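Protein adenylyltransferase (Bartonella henselae str. Houston-1, PDB 5NH2) transfers AMP from ATP to tyrosine or threonine residues of host target proteins through its Fic (Fido) domain, a virulence activity of this secreted AMPylator. Local coordinates at residues Pro212-Leu217 against Val237-Glu242; Leu131-Phe136 against Leu205-Ser210; Asn29-Lys34 against Asn70-Ala75. All coordinates share one frame; numbering follows the deposited sequence.

Contact 1: residues Pro212-Leu217 against Val237-Glu242; sequences PEKIRL and VMVAKE
K214 of helix 212-227 reaches across to V239 and E242, joining this helix to the edge strand 237-239 of the mixed sheet in the intracellular delivery region, a family of the OB clan. At its root K214 CB points at the strand, 4.4 Å from V239 CG2. With CG anti to the carbonyl carbon (chi1 -71°), the extended chain passes the valine at a slant: K214 CG lies 3.8 Å and K214 CD 3.6 Å from V239 CG1, an apolar contact made by methylenes. L218 on the next turn of the helix and I268 of strand 265-270 also pack on V239. Further out, K214 CE passes E242 OE2 at 3.1 Å, and K214 NZ ends in a salt bridge to E242 OE2 at 2.8 Å. The ammonium approaches OE2 on its syn side, 17° out of the carboxylate plane, with a weaker bond to OE1. E242 comes from the opposite direction, its chain bent at chi2 (83°) to bring the carboxylate back to the lysine. E207 is a further, weak ion-pair partner. K214 NZ also donates to a water 2.7 Å away. That water lies 3.0 Å from A240 O, to which it probably donates.

Contact 2: residues Leu131-Phe136 against Leu205-Ser210; sequences LTREEF and LFEDIS
A salt-bridge network of R133, E134 and E207 ties the first turn of helix 133-150 to segment 205-210 on helix 200-208, in the Fido domain. R133 is extended as far as CG and CD and then bends at chi3, which turns the guanidinium edge toward its partners. R133 NH1 gives two hydrogen bonds in the guanidinium plane, to E207 OE1 (2.8 Å, 162° at the hydrogen) and, more bent, to S210 OG (2.8 Å, 146°). R133 NH2 adds a weak third to E207 OE1 at 3.3 Å. The guanidinium and carboxylate planes stand 58° apart, and R133 NH1 meets E207 OE1 from above the carboxylate plane. S210 OG donates in turn to F206 O at 2.6 Å and meets N137 ND2 as well, while E207 OE2 is held by N211. Behind R133 a capping box secures the helix start: T132 N bonds to E135 OE1 at 2.8 Å, and E135 N returns a weak bond to T132 OG1. E134 OE2 sits 3.2 Å from R133 NH2, well out of the guanidinium plane, a purely electrostatic pairing. E134 OE2 and E207 OE1, 4.5 Å apart, would repel each other; the arginine charge probably offsets this and favours their ionised forms.

Contact 3: residues Asn29-Lys34 against Asn70-Ala75; sequences NAFLEK and NTFEWA
The ring of F31, on helix 28-46, touches two neighbours in the loop after helix 57-68: the methyl of T71 and the ring of F72. F31 CE1 lies 3.6 Å from T71 CG2, and F31 CZ lies 3.6 Å from F72 CE1. The two rings meet rim to rim, centroids 6.0 Å apart and planes at 50°, with neither over the face of the other. F31 CG is anti to the backbone N (chi1 158°), which carries the ring off the helix toward the loop. T71 CG2 does double duty, since it also sits 3.5 Å above the centre of the F72 ring in CH-pi fashion. The opposite face of F72 is closed by W74 CZ2, again 3.5 Å above the ring centre, so the phenyl is clamped between methyl and indole. A type I turn from F72 to A75, closed by A75 N to F72 O at 3.3 Å, brings W74 back over it. Further out, T71 OG1 is hydrogen-bonded to Y23 OH, and Y11 meets W74 edge to face. On the far side of the helix, E33 packs on H40 of the partner chain, the antitoxin homologue BiaA. F72 also borders the active site: its side chain is about 5 Å from that of E155, an ATP-binding residue, and about 8 Å from the bound magnesium ion. With the T71 hydroxyl already satisfied by Y23, apolar and aromatic packing alone, without a polar bond across it, joins helix 28-46 to the loop that runs beside the ATP site.

Overall arrangement
This chain holds the Fic (Fido) domain followed by the intracellular delivery region of a longer protein. Contact 3 comes first along it, then contact 2, then contact 1. Contacts 1 and 2 are neighbours, with centres about 12 Å apart, and they touch: D208 probably accepts from the V239 amide, and I215 packs on the backbone of I209. Helices 200-208 and 212-227 follow one another, so this pair links the helical Fido domain to the mixed sheet of the delivery region. Contact 3 lies on the opposite side of the chain's centre, about 36 Å from contact 1 and about 34 Å from contact 2 between centres. Packing beside the nucleotide site and the interdomain junction are therefore spatially separate.

Contact 1: residues Pro212-Leu217 against Val237-Glu242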
loop_
_atom_site.group_PDB
_atom_site.type_symbol
_atom_site.label_atom_id
_atom_site.label_comp_id
_atom_site.label_asym_id
_atom_site.label_seq_id
_atom_site.Cartn_x
_atom_site.Cartn_y
_atom_site.Cartn_z
ATOM N N PRO A 212 0.711 -11.452 -13.667
ATOM C CA PRO A 212 0.063 -10.587 -14.684
ATOM C C PRO A 212 -1.359 -10.990 -15.049
ATOM O O PRO A 212 -2.249 -10.122 -15.143
ATOM C CB PRO A 212 0.990 -10.727 -15.901
ATOM C CG PRO A 212 2.350 -11.112 -15.315
ATOM C CD PRO A 212 2.058 -11.910 -14.056
ATOM N N GLU A 213 -1.589 -12.288 -15.284
ATOM C CA GLU A 213 -2.945 -12.770 -15.517
ATOM C C GLU A 213 -3.863 -12.369 -14.370
ATOM O O GLU A 213 -5.023 -12.003 -14.594
ATOM C CB GLU A 213 -2.966 -14.290 -15.696
ATOM C CG GLU A 213 -1.928 -14.852 -16.679
ATOM C CD GLU A 213 -2.255 -14.515 -18.129
ATOM O OE1 GLU A 213 -1.498 -13.736 -18.754
ATOM O OE2 GLU A 213 -3.285 -15.015 -18.638
ATOM N N LYS A 214 -3.357 -12.383 -13.138
ATOM C CA LYS A 214 -4.282 -12.083 -12.047
ATOM C C LYS A 214 -4.495 -10.583 -11.882
ATOM O O LYS A 214 -5.632 -10.126 -11.622
ATOM C CB LYS A 214 -3.801 -12.770 -10.785
ATOM C CG LYS A 214 -4.020 -14.278 -10.930
ATOM C CD LYS A 214 -3.774 -15.069 -9.672
ATOM C CE LYS A 214 -3.756 -16.554 -10.035
ATOM N NZ LYS A 214 -3.582 -17.409 -8.866
ATOM N N ILE A 215 -3.438 -9.809 -12.147
ATOM C CA ILE A 215 -3.522 -8.352 -12.074
ATOM C C ILE A 215 -4.551 -7.815 -13.068
ATOM O O ILE A 215 -5.294 -6.870 -12.761
ATOM C CB ILE A 215 -2.123 -7.756 -12.304
ATOM C CG1 ILE A 215 -1.218 -8.117 -11.114
ATOM C CG2 ILE A 215 -2.190 -6.233 -12.539
ATOM C CD1 ILE A 215 0.185 -7.729 -11.296
ATOM N N ARG A 216 -4.615 -8.410 -14.270
ATOM C CA ARG A 216 -5.604 -7.960 -15.255
ATOM C C ARG A 216 -7.018 -8.107 -14.706
ATOM O O ARG A 216 -7.863 -7.224 -14.905
ATOM C CB ARG A 216 -5.517 -8.774 -16.558
ATOM C CG ARG A 216 -4.270 -8.752 -17.385
ATOM C CD ARG A 216 -4.563 -9.294 -18.844
ATOM N NE ARG A 216 -4.557 -10.764 -19.000
ATOM C CZ ARG A 216 -5.623 -11.571 -18.869
ATOM N NH1 ARG A 216 -6.818 -11.076 -18.572
ATOM N NH2 ARG A 216 -5.506 -12.887 -19.035
ATOM N N LEU A 217 -7.288 -9.251 -14.042
ATOM C CA LEU A 217 -8.614 -9.585 -13.542
ATOM C C LEU A 217 -9.040 -8.631 -12.441
ATOM O O LEU A 217 -10.177 -8.127 -12.449
ATOM C CB LEU A 217 -8.616 -11.022 -13.018
ATOM C CG LEU A 217 -8.291 -12.099 -14.047
ATOM C CD1 LEU A 217 -8.298 -13.467 -13.400
ATOM C CD2 LEU A 217 -9.226 -12.043 -15.261
ATOM N N VAL A 237 -11.427 -9.006 -1.239
ATOM C CA VAL A 237 -11.429 -9.090 -2.703
ATOM C C VAL A 237 -10.187 -9.877 -3.096
ATOM O O VAL A 237 -9.068 -9.493 -2.739
ATOM C CB VAL A 237 -11.421 -7.703 -3.380
ATOM C CG1 VAL A 237 -11.471 -7.815 -4.931
ATOM C CG2 VAL A 237 -12.606 -6.874 -2.864
ATOM N N MET A 238 -10.369 -11.011 -3.754
ATOM C CA MET A 238 -9.204 -11.798 -4.104
ATOM C C MET A 238 -9.530 -12.646 -5.313
ATOM O O MET A 238 -10.699 -12.820 -5.699
ATOM C CB MET A 238 -8.726 -12.688 -2.957
ATOM C CG MET A 238 -9.799 -13.558 -2.455
ATOM S SD MET A 238 -9.497 -14.043 -0.756
ATOM C CE MET A 238 -10.962 -15.009 -0.494
ATOM N N VAL A 239 -8.469 -13.152 -5.908
ATOM C CA VAL A 239 -8.590 -13.995 -7.073
ATOM C C VAL A 239 -8.621 -15.429 -6.598
ATOM O O VAL A 239 -7.824 -15.819 -5.736
ATOM C CB VAL A 239 -7.438 -13.737 -8.039
ATOM C CG1 VAL A 239 -7.330 -14.860 -9.091
ATOM C CG2 VAL A 239 -7.679 -12.373 -8.691
ATOM N N ALA A 240 -9.564 -16.204 -7.134
ATOM C CA ALA A 240 -9.691 -17.604 -6.769
ATOM C C ALA A 240 -8.349 -18.319 -6.858
ATOM O O ALA A 240 -7.587 -18.124 -7.811
ATOM C CB ALA A 240 -10.704 -18.277 -7.690
ATOM N N LYS A 241 -8.064 -19.143 -5.841
ATOM C CA LYS A 241 -6.847 -19.956 -5.801
ATOM C C LYS A 241 -6.993 -21.218 -6.648
ATOM O O LYS A 241 -8.050 -21.860 -6.669
ATOM C CB LYS A 241 -6.505 -20.369 -4.368
ATOM C CG LYS A 241 -6.354 -19.257 -3.374
ATOM C CD LYS A 241 -5.728 -19.783 -2.058
ATOM C CE LYS A 241 -4.342 -20.430 -2.285
ATOM N NZ LYS A 241 -3.485 -20.423 -1.060
ATOM N N GLU A 242 -5.909 -21.594 -7.318
ATOM C CA GLU A 242 -5.947 -22.761 -8.171
ATOM C C GLU A 242 -6.256 -23.998 -7.330
ATOM O O GLU A 242 -5.567 -24.285 -6.345
ATOM C CB GLU A 242 -4.612 -22.924 -8.911
ATOM C CG GLU A 242 -4.363 -21.978 -10.099
ATOM C CD GLU A 242 -3.819 -20.614 -9.672
ATOM O OE1 GLU A 242 -3.257 -20.509 -8.557
ATOM O OE2 GLU A 242 -3.965 -19.651 -10.455
HETATM O O HOH W 1 -5.163 -16.686 -6.852
#

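Contact 2: residues Leu131-Phe136 against Leu205-Ser210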
loop_
_atom_site.group_PDB
_atom_site.type_symbol
_atom_site.label_atom_id
_atom_site.label_comp_id
_atom_site.label_asym_id
_atom_site.label_seq_id
_atom_site.Cartn_x
_atom_site.Cartn_y
_atom_site.Cartn_z
ATOM N N LEU A 131 15.910 -13.696 -9.779
ATOM C CA LEU A 131 15.025 -14.727 -9.265
ATOM C C LEU A 131 13.801 -14.790 -10.164
ATOM O O LEU A 131 13.446 -13.798 -10.810
ATOM C CB LEU A 131 14.594 -14.431 -7.809
ATOM C CG LEU A 131 15.745 -14.385 -6.811
ATOM C CD1 LEU A 131 15.368 -13.983 -5.345
ATOM C CD2 LEU A 131 16.523 -15.739 -6.876
ATOM N N THR A 132 13.131 -15.944 -10.179
ATOM C CA THR A 132 11.792 -16.004 -10.767
ATOM C C THR A 132 10.796 -15.252 -9.878
ATOM O O THR A 132 11.115 -14.855 -8.757
ATOM C CB THR A 132 11.305 -17.447 -10.892
ATOM O OG1 THR A 132 11.168 -18.010 -9.576
ATOM C CG2 THR A 132 12.242 -18.273 -11.709
ATOM N N ARG A 133 9.553 -15.108 -10.366
ATOM C CA ARG A 133 8.531 -14.387 -9.601
ATOM C C ARG A 133 8.213 -15.090 -8.274
ATOM O O ARG A 133 8.086 -14.431 -7.225
ATOM C CB ARG A 133 7.242 -14.210 -10.421
ATOM C CG ARG A 133 6.137 -13.322 -9.682
ATOM C CD ARG A 133 4.949 -13.112 -10.581
ATOM N NE ARG A 133 4.383 -14.398 -10.955
ATOM C CZ ARG A 133 3.528 -15.066 -10.192
ATOM N NH1 ARG A 133 3.099 -14.547 -9.030
ATOM N NH2 ARG A 133 3.082 -16.237 -10.595
ATOM N N GLU A 134 8.094 -16.419 -8.297
ATOM C CA GLU A 134 7.749 -17.165 -7.090
ATOM C C GLU A 134 8.865 -17.086 -6.051
ATOM O O GLU A 134 8.609 -16.837 -4.868
ATOM C CB GLU A 134 7.454 -18.611 -7.454
ATOM C CG GLU A 134 6.014 -18.836 -7.795
ATOM C CD GLU A 134 5.741 -18.651 -9.261
ATOM O OE1 GLU A 134 6.671 -18.205 -9.992
ATOM O OE2 GLU A 134 4.597 -18.960 -9.678
ATOM N N GLU A 135 10.112 -17.267 -6.491
ATOM C CA GLU A 135 11.273 -17.095 -5.612
ATOM C C GLU A 135 11.293 -15.703 -4.963
ATOM O O GLU A 135 11.354 -15.569 -3.727
ATOM C CB GLU A 135 12.554 -17.339 -6.421
ATOM C CG GLU A 135 12.625 -18.695 -7.072
ATOM C CD GLU A 135 13.834 -18.867 -8.037
ATOM O OE1 GLU A 135 14.337 -17.848 -8.582
ATOM O OE2 GLU A 135 14.274 -20.032 -8.257
ATOM N N PHE A 136 11.260 -14.653 -5.798
ATOM C CA PHE A 136 11.215 -13.290 -5.299
ATOM C C PHE A 136 10.115 -13.138 -4.261
ATOM O O PHE A 136 10.373 -12.640 -3.167
ATOM C CB PHE A 136 11.019 -12.284 -6.433
ATOM C CG PHE A 136 10.841 -10.854 -5.951
ATOM C CD1 PHE A 136 11.935 -10.043 -5.714
ATOM C CD2 PHE A 136 9.561 -10.332 -5.736
ATOM C CE1 PHE A 136 11.761 -8.744 -5.243
ATOM C CE2 PHE A 136 9.372 -9.017 -5.283
ATOM C CZ PHE A 136 10.478 -8.220 -5.031
ATOM N N LEU A 205 -2.058 -13.052 -1.214
ATOM C CA LEU A 205 -1.974 -11.623 -1.489
ATOM C C LEU A 205 -0.872 -11.305 -2.510
ATOM O O LEU A 205 -1.155 -10.698 -3.553
ATOM C CB LEU A 205 -1.749 -10.856 -0.177
ATOM C CG LEU A 205 -1.932 -9.323 -0.203
ATOM C CD1 LEU A 205 -2.323 -8.811 1.169
ATOM C CD2 LEU A 205 -0.706 -8.616 -0.631
ATOM N N PHE A 206 0.398 -11.680 -2.212
ATOM C CA PHE A 206 1.523 -11.383 -3.129
ATOM C C PHE A 206 1.327 -12.038 -4.505
ATOM O O PHE A 206 1.765 -11.479 -5.528
ATOM C CB PHE A 206 2.882 -11.838 -2.534
ATOM C CG PHE A 206 3.584 -10.789 -1.635
ATOM C CD1 PHE A 206 2.959 -10.274 -0.469
ATOM C CD2 PHE A 206 4.892 -10.379 -1.914
ATOM C CE1 PHE A 206 3.615 -9.348 0.353
ATOM C CE2 PHE A 206 5.572 -9.425 -1.106
ATOM C CZ PHE A 206 4.938 -8.907 0.012
ATOM N N GLU A 207 0.654 -13.214 -4.557
ATOM C CA GLU A 207 0.411 -13.858 -5.854
ATOM C C GLU A 207 -0.580 -13.051 -6.723
ATOM O O GLU A 207 -0.320 -12.808 -7.911
ATOM C CB GLU A 207 -0.076 -15.297 -5.647
ATOM C CG GLU A 207 -0.793 -15.903 -6.865
ATOM C CD GLU A 207 0.147 -16.385 -7.980
ATOM O OE1 GLU A 207 1.408 -16.395 -7.807
ATOM O OE2 GLU A 207 -0.399 -16.742 -9.061
ATOM N N ASP A 208 -1.702 -12.619 -6.140
ATOM C CA ASP A 208 -2.722 -11.888 -6.894
ATOM C C ASP A 208 -2.190 -10.588 -7.506
ATOM O O ASP A 208 -2.665 -10.166 -8.575
ATOM C CB ASP A 208 -3.916 -11.582 -5.976
ATOM C CG ASP A 208 -4.800 -12.792 -5.766
ATOM O OD1 ASP A 208 -4.462 -13.876 -6.309
ATOM O OD2 ASP A 208 -5.826 -12.674 -5.063
ATOM N N ILE A 209 -1.265 -9.906 -6.818
ATOM C CA ILE A 209 -0.782 -8.586 -7.251
ATOM C C ILE A 209 0.573 -8.644 -7.981
ATOM O O ILE A 209 1.154 -7.587 -8.274
ATOM C CB ILE A 209 -0.732 -7.618 -6.074
ATOM C CG1 ILE A 209 0.415 -8.035 -5.151
ATOM C CG2 ILE A 209 -2.058 -7.695 -5.317
ATOM C CD1 ILE A 209 0.626 -7.042 -4.027
ATOM N N SER A 210 1.106 -9.841 -8.240
ATOM C CA SER A 210 2.328 -10.054 -9.029
ATOM C C SER A 210 2.052 -10.809 -10.327
ATOM O O SER A 210 2.733 -10.575 -11.327
ATOM C CB SER A 210 3.436 -10.765 -8.228
ATOM O OG SER A 210 3.007 -12.022 -7.751
#

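Contact 3: residues Asn29-Lys34 against Asn70-Ala75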
loop_
_atom_site.group_PDB
_atom_site.type_symbol
_atom_site.label_atom_id
_atom_site.label_comp_id
_atom_site.label_asym_id
_atom_site.label_seq_id
_atom_site.Cartn_x
_atom_site.Cartn_y
_atom_site.Cartn_z
ATOM N N ASN A 29 -7.938 17.455 11.697
ATOM C CA ASN A 29 -8.385 17.131 10.343
ATOM C C ASN A 29 -7.733 18.021 9.283
ATOM O O ASN A 29 -7.452 17.543 8.176
ATOM C CB ASN A 29 -9.916 17.203 10.243
ATOM C CG ASN A 29 -10.595 15.918 10.719
ATOM O OD1 ASN A 29 -9.930 14.925 11.031
ATOM N ND2 ASN A 29 -11.923 15.928 10.764
ATOM N N ALA A 30 -7.498 19.305 9.581
ATOM C CA ALA A 30 -6.821 20.173 8.615
ATOM C C ALA A 30 -5.376 19.740 8.424
ATOM O O ALA A 30 -4.849 19.736 7.293
ATOM C CB ALA A 30 -6.881 21.618 9.086
ATOM N N PHE A 31 -4.730 19.348 9.523
ATOM C CA PHE A 31 -3.421 18.743 9.415
ATOM C C PHE A 31 -3.469 17.500 8.520
ATOM O O PHE A 31 -2.626 17.345 7.641
ATOM C CB PHE A 31 -2.877 18.411 10.814
ATOM C CG PHE A 31 -1.828 17.371 10.795
ATOM C CD1 PHE A 31 -0.536 17.687 10.361
ATOM C CD2 PHE A 31 -2.130 16.053 11.145
ATOM C CE1 PHE A 31 0.458 16.720 10.298
ATOM C CE2 PHE A 31 -1.147 15.064 11.087
ATOM C CZ PHE A 31 0.162 15.404 10.654
ATOM N N LEU A 32 -4.467 16.627 8.698
ATOM C CA LEU A 32 -4.519 15.403 7.900
ATOM C C LEU A 32 -4.711 15.693 6.417
ATOM O O LEU A 32 -4.074 15.061 5.574
ATOM C CB LEU A 32 -5.640 14.495 8.387
ATOM C CG LEU A 32 -5.533 13.813 9.747
ATOM C CD1 LEU A 32 -6.810 13.052 10.065
ATOM C CD2 LEU A 32 -4.342 12.887 9.776
ATOM N N GLU A 33 -5.608 16.625 6.078
ATOM C CA GLU A 33 -5.856 16.963 4.678
ATOM C C GLU A 33 -4.628 17.585 4.017
ATOM O O GLU A 33 -4.305 17.249 2.863
ATOM C CB GLU A 33 -7.059 17.904 4.582
ATOM C CG GLU A 33 -8.400 17.243 4.852
ATOM C CD GLU A 33 -9.558 18.233 4.859
ATOM O OE1 GLU A 33 -9.332 19.458 4.928
ATOM O OE2 GLU A 33 -10.709 17.788 4.774
ATOM N N LYS A 34 -3.906 18.459 4.743
ATOM C CA LYS A 34 -2.735 19.110 4.158
ATOM C C LYS A 34 -1.524 18.172 4.081
ATOM O O LYS A 34 -0.821 18.142 3.054
ATOM C CB LYS A 34 -2.394 20.389 4.937
ATOM C CG LYS A 34 -1.140 21.139 4.418
ATOM C CD LYS A 34 -1.407 21.835 3.059
ATOM C CE LYS A 34 -0.100 21.945 2.269
ATOM N NZ LYS A 34 -0.142 22.817 1.071
ATOM N N ASN A 70 7.898 17.929 3.789
ATOM C CA ASN A 70 7.194 19.195 3.908
ATOM C C ASN A 70 6.246 19.225 5.102
ATOM O O ASN A 70 5.664 20.280 5.403
ATOM C CB ASN A 70 6.444 19.475 2.614
ATOM C CG ASN A 70 7.390 19.743 1.459
ATOM O OD1 ASN A 70 8.317 20.525 1.595
ATOM N ND2 ASN A 70 7.179 19.082 0.339
ATOM N N THR A 71 6.087 18.097 5.795
ATOM C CA THR A 71 5.176 18.014 6.916
ATOM C C THR A 71 5.941 18.031 8.241
ATOM O O THR A 71 5.721 18.949 9.047
ATOM C CB THR A 71 4.282 16.768 6.777
ATOM O OG1 THR A 71 3.566 16.821 5.542
ATOM C CG2 THR A 71 3.267 16.643 7.970
ATOM N N PHE A 72 6.843 17.053 8.459
ATOM C CA PHE A 72 7.519 16.816 9.742
ATOM C C PHE A 72 8.997 17.193 9.684
ATOM O O PHE A 72 9.698 16.868 8.721
ATOM C CB PHE A 72 7.422 15.328 10.185
ATOM C CG PHE A 72 6.003 14.765 10.207
ATOM C CD1 PHE A 72 5.006 15.329 11.022
ATOM C CD2 PHE A 72 5.677 13.681 9.427
ATOM C CE1 PHE A 72 3.735 14.830 11.017
ATOM C CE2 PHE A 72 4.406 13.180 9.416
ATOM C CZ PHE A 72 3.430 13.732 10.205
ATOM N N GLU A 73 9.482 17.824 10.753
ATOM C CA GLU A 73 10.919 18.036 10.908
ATOM C C GLU A 73 11.696 16.706 10.939
ATOM O O GLU A 73 12.835 16.648 10.484
ATOM C CB GLU A 73 11.201 18.852 12.180
ATOM C CG GLU A 73 10.740 20.319 12.137
ATOM C CD GLU A 73 10.929 21.057 13.470
ATOM O OE1 GLU A 73 9.946 21.688 13.930
ATOM O OE2 GLU A 73 12.046 21.007 14.055
ATOM N N TRP A 74 11.089 15.630 11.430
ATOM C CA TRP A 74 11.756 14.339 11.569
ATOM C C TRP A 74 11.557 13.406 10.354
ATOM O O TRP A 74 11.677 12.178 10.496
ATOM C CB TRP A 74 11.319 13.666 12.863
ATOM C CG TRP A 74 9.822 13.684 13.077
ATOM C CD1 TRP A 74 9.083 14.661 13.759
ATOM C CD2 TRP A 74 8.879 12.694 12.637
ATOM N NE1 TRP A 74 7.764 14.318 13.760
ATOM C CE2 TRP A 74 7.591 13.126 13.085
ATOM C CE3 TRP A 74 8.991 11.489 11.926
ATOM C CZ2 TRP A 74 6.398 12.392 12.822
ATOM C CZ3 TRP A 74 7.794 10.729 11.671
ATOM C CH2 TRP A 74 6.514 11.190 12.125
ATOM N N ALA A 75 11.124 13.937 9.209
ATOM C CA ALA A 75 11.003 13.099 8.016
ATOM C C ALA A 75 12.292 12.307 7.816
ATOM O O ALA A 75 13.386 12.875 7.816
ATOM C CB ALA A 75 10.718 13.961 6.777
#